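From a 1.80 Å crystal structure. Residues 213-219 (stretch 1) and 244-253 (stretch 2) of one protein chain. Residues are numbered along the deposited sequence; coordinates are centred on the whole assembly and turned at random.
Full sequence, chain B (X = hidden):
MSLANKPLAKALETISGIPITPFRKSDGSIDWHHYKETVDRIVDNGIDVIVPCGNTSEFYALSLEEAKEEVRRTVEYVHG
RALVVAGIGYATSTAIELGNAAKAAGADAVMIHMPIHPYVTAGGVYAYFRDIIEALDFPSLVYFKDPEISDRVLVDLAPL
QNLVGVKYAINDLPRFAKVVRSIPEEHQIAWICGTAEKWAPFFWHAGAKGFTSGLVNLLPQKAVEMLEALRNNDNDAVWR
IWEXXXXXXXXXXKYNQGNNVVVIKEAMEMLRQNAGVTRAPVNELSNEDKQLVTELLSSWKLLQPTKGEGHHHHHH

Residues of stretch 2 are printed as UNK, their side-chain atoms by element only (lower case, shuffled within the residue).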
# COMPACT_ATOMS: atom_id res chain seq x y z
N SER B 213 6.13 -17.10 -9.49
CA SER B 213 5.11 -18.12 -9.37
C SER B 213 4.68 -18.37 -7.93
O SER B 213 5.52 -18.49 -7.04
CB SER B 213 5.61 -19.44 -9.98
OG SER B 213 4.68 -20.49 -9.74
N GLY B 214 3.37 -18.43 -7.73
CA GLY B 214 2.82 -18.72 -6.42
C GLY B 214 2.38 -20.17 -6.48
O GLY B 214 2.22 -20.86 -5.48
N LEU B 215 2.17 -20.64 -7.71
CA LEU B 215 1.74 -22.01 -7.95
C LEU B 215 2.75 -23.02 -7.39
O LEU B 215 2.37 -24.13 -6.99
CB LEU B 215 1.55 -22.24 -9.45
CG LEU B 215 1.17 -23.65 -9.94
CD1 LEU B 215 -0.15 -24.07 -9.31
CD2 LEU B 215 1.04 -23.64 -11.46
N VAL B 216 4.03 -22.65 -7.34
CA VAL B 216 5.06 -23.55 -6.83
C VAL B 216 4.82 -23.98 -5.38
O VAL B 216 5.38 -24.98 -4.93
CB VAL B 216 6.47 -22.94 -6.92
CG1 VAL B 216 6.85 -22.71 -8.39
CG2 VAL B 216 6.53 -21.63 -6.15
N ASN B 217 3.99 -23.24 -4.65
CA ASN B 217 3.69 -23.59 -3.27
C ASN B 217 2.97 -24.93 -3.15
O ASN B 217 3.06 -25.59 -2.11
CB ASN B 217 2.85 -22.52 -2.58
CG ASN B 217 3.65 -21.28 -2.24
OD1 ASN B 217 3.59 -20.26 -2.95
ND2 ASN B 217 4.41 -21.35 -1.16
N LEU B 218 2.25 -25.32 -4.19
CA LEU B 218 1.53 -26.59 -4.16
C LEU B 218 1.91 -27.55 -5.28
O LEU B 218 1.96 -28.76 -5.07
CB LEU B 218 0.01 -26.36 -4.19
CG LEU B 218 -0.59 -25.54 -5.35
CD1 LEU B 218 -2.06 -25.91 -5.52
CD2 LEU B 218 -0.44 -24.04 -5.05
N LEU B 219 2.18 -27.01 -6.47
CA LEU B 219 2.51 -27.83 -7.63
C LEU B 219 3.68 -27.26 -8.43
O LEU B 219 3.52 -26.83 -9.57
CB LEU B 219 1.28 -27.94 -8.54
CG LEU B 219 0.04 -28.54 -7.87
CD1 LEU B 219 -1.21 -28.21 -8.66
CD2 LEU B 219 0.24 -30.04 -7.75
N UNK B 244 -4.03 -25.32 -18.96
CA UNK B 244 -4.17 -26.15 -17.77
C UNK B 244 -4.09 -25.34 -16.47
O UNK B 244 -4.79 -25.63 -15.51
c UNK B 244 -3.07 -27.23 -17.77
o UNK B 244 -4.28 -28.94 -16.63
c UNK B 244 -3.24 -28.25 -16.66
o UNK B 244 -2.32 -28.37 -15.82
N UNK B 245 -3.24 -24.32 -16.47
CA UNK B 245 -3.04 -23.49 -15.28
C UNK B 245 -3.90 -22.23 -15.15
O UNK B 245 -4.18 -21.78 -14.04
c UNK B 245 -1.32 -22.21 -13.93
c UNK B 245 -1.55 -23.08 -15.16
c UNK B 245 0.82 -24.05 -15.19
c UNK B 245 -0.67 -24.34 -15.07
N UNK B 246 -4.32 -21.66 -16.28
CA UNK B 246 -5.11 -20.43 -16.25
C UNK B 246 -6.30 -20.36 -15.28
O UNK B 246 -6.46 -19.38 -14.56
c UNK B 246 -6.54 -18.84 -17.58
c UNK B 246 -4.43 -19.72 -18.55
c UNK B 246 -5.61 -20.05 -17.66
N UNK B 247 -7.15 -21.40 -15.26
CA UNK B 247 -8.30 -21.36 -14.35
C UNK B 247 -7.91 -21.12 -12.89
O UNK B 247 -8.60 -20.41 -12.15
c UNK B 247 -7.20 -22.60 -16.11
c UNK B 247 -8.65 -23.02 -16.00
c UNK B 247 -8.95 -22.73 -14.56
N UNK B 248 -6.79 -21.70 -12.47
CA UNK B 248 -6.30 -21.54 -11.11
C UNK B 248 -5.89 -20.09 -10.88
O UNK B 248 -6.22 -19.50 -9.84
c UNK B 248 -3.64 -22.39 -6.81
c UNK B 248 -4.59 -22.43 -9.44
c UNK B 248 -3.36 -21.87 -9.15
c UNK B 248 -5.35 -22.97 -8.41
c UNK B 248 -4.88 -22.95 -7.09
c UNK B 248 -5.10 -22.46 -10.86
c UNK B 248 -2.88 -21.85 -7.83
N UNK B 249 -5.17 -19.52 -11.84
CA UNK B 249 -4.73 -18.14 -11.72
C UNK B 249 -5.91 -17.18 -11.74
O UNK B 249 -5.90 -16.16 -11.03
o UNK B 249 -1.26 -16.94 -11.27
o UNK B 249 -1.54 -18.95 -10.46
c UNK B 249 -2.39 -18.52 -12.66
c UNK B 249 -3.73 -17.81 -12.83
c UNK B 249 -1.68 -18.11 -11.37
N UNK B 250 -6.94 -17.49 -12.52
CA UNK B 250 -8.11 -16.62 -12.57
C UNK B 250 -8.87 -16.67 -11.25
O UNK B 250 -9.42 -15.66 -10.80
c UNK B 250 -9.04 -17.00 -13.72
o UNK B 250 -8.85 -17.23 -16.08
o UNK B 250 -7.67 -15.65 -15.12
c UNK B 250 -8.48 -16.60 -15.07
N UNK B 251 -8.90 -17.84 -10.62
CA UNK B 251 -9.59 -17.98 -9.34
C UNK B 251 -8.85 -17.17 -8.27
O UNK B 251 -9.47 -16.55 -7.41
c UNK B 251 -11.86 -19.12 -7.75
c UNK B 251 -10.48 -19.77 -7.68
c UNK B 251 -9.67 -19.45 -8.94
c UNK B 251 -10.61 -21.29 -7.56
N UNK B 252 -7.52 -17.19 -8.34
CA UNK B 252 -6.69 -16.43 -7.40
C UNK B 252 -6.91 -14.93 -7.63
O UNK B 252 -6.83 -14.13 -6.70
n UNK B 252 -0.57 -17.69 -8.04
c UNK B 252 -3.27 -18.29 -7.52
c UNK B 252 -1.17 -17.08 -7.03
n UNK B 252 -2.45 -17.35 -6.76
c UNK B 252 -4.75 -18.12 -7.22
c UNK B 252 -5.21 -16.73 -7.63
n UNK B 252 -0.50 -16.22 -6.28
N UNK B 253 -7.17 -14.57 -8.88
CA UNK B 253 -7.37 -13.17 -9.22
C UNK B 253 -8.71 -12.56 -8.88
O UNK B 253 -8.89 -11.35 -9.04
O HOH W 1 1.49 -18.89 -9.85

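Position 244 carries two carbons, the second bonded to two oxygens: a short carboxylate. Its side chain is out of reach of stretch 1, so composition alone identifies it as Asp-244.

Position 245 has four carbons, forked at the first, with one arm two carbons long. That beta-branched pattern is isoleucine, Ile-245. Its CA-to-CB bond points toward stretch 1, and CG2 lies 3.7 Å from CD2 of Leu-215, an apolar contact.

At position 246 one carbon carries two others, a fork without extension, which gives Val-246; it is out of reach of stretch 1. Position 247 has three carbons closing a ring onto its own backbone N, the signature of Pro-247. That N has no hydrogen to donate, and the helix is kinked here: the N of 247 and of 248 both lack the bond to the turn before.

Position 248 shows one carbon followed by a ring of six carbons with no oxygen attached, hence Phe-248. With chi1 at t, the ring reaches two leucines: CE2 is 3.8 Å from Leu-215 CD1, and CZ is 4.0 Å from Leu-218 CD2. Both methyl groups approach obliquely.

Position 249 has three carbons, the third bearing two oxygens, one methylene longer than aspartate: Glu-249. Its CA-to-CB bond points sideways, yet the carboxylate comes nearer stretch 1, and a water donates to OE2, its O 3.1 Å from Glu-249 OE2. Position 250 repeats the two-carbon carboxylate, Asp-250, out of reach of stretch 1. Position 251 has four carbons forked at the second, so Leu-251, likewise remote.

Position 252 runs through three carbons and a nitrogen to a carbon carrying two more nitrogens, a guanidinium: Arg-252. NH1 sits 3.9 Å from Gly-214 CA and donates to Glu-249 OE2 at 2.9 Å (angle 147°) within a salt bridge. An ideal CB on Gly-214 would fall 2.7 Å from NH2, a clash, so the absent side chain leaves room for the guanidinium. Position 253 has no side-chain atoms and is Gly-253.

The contact buries 252 Å², both sides summed, and has no direct hydrogen bond across it. One part is apolar: Leu-215, in t with chi2 at p, spreads its two methyls between Ile-245 and Phe-248, while Leu-218 adds a further contact to the ring. The other part is polar and indirect. The same water that donates to Glu-249 OE2 accepts from Leu-215 N, with 2.8 Å between that N and the water O, linking the start of the 3-10 segment to the helix, beside the Arg-252 guanidinium.

Stretch 2 244-253: DIVPFEDLRG
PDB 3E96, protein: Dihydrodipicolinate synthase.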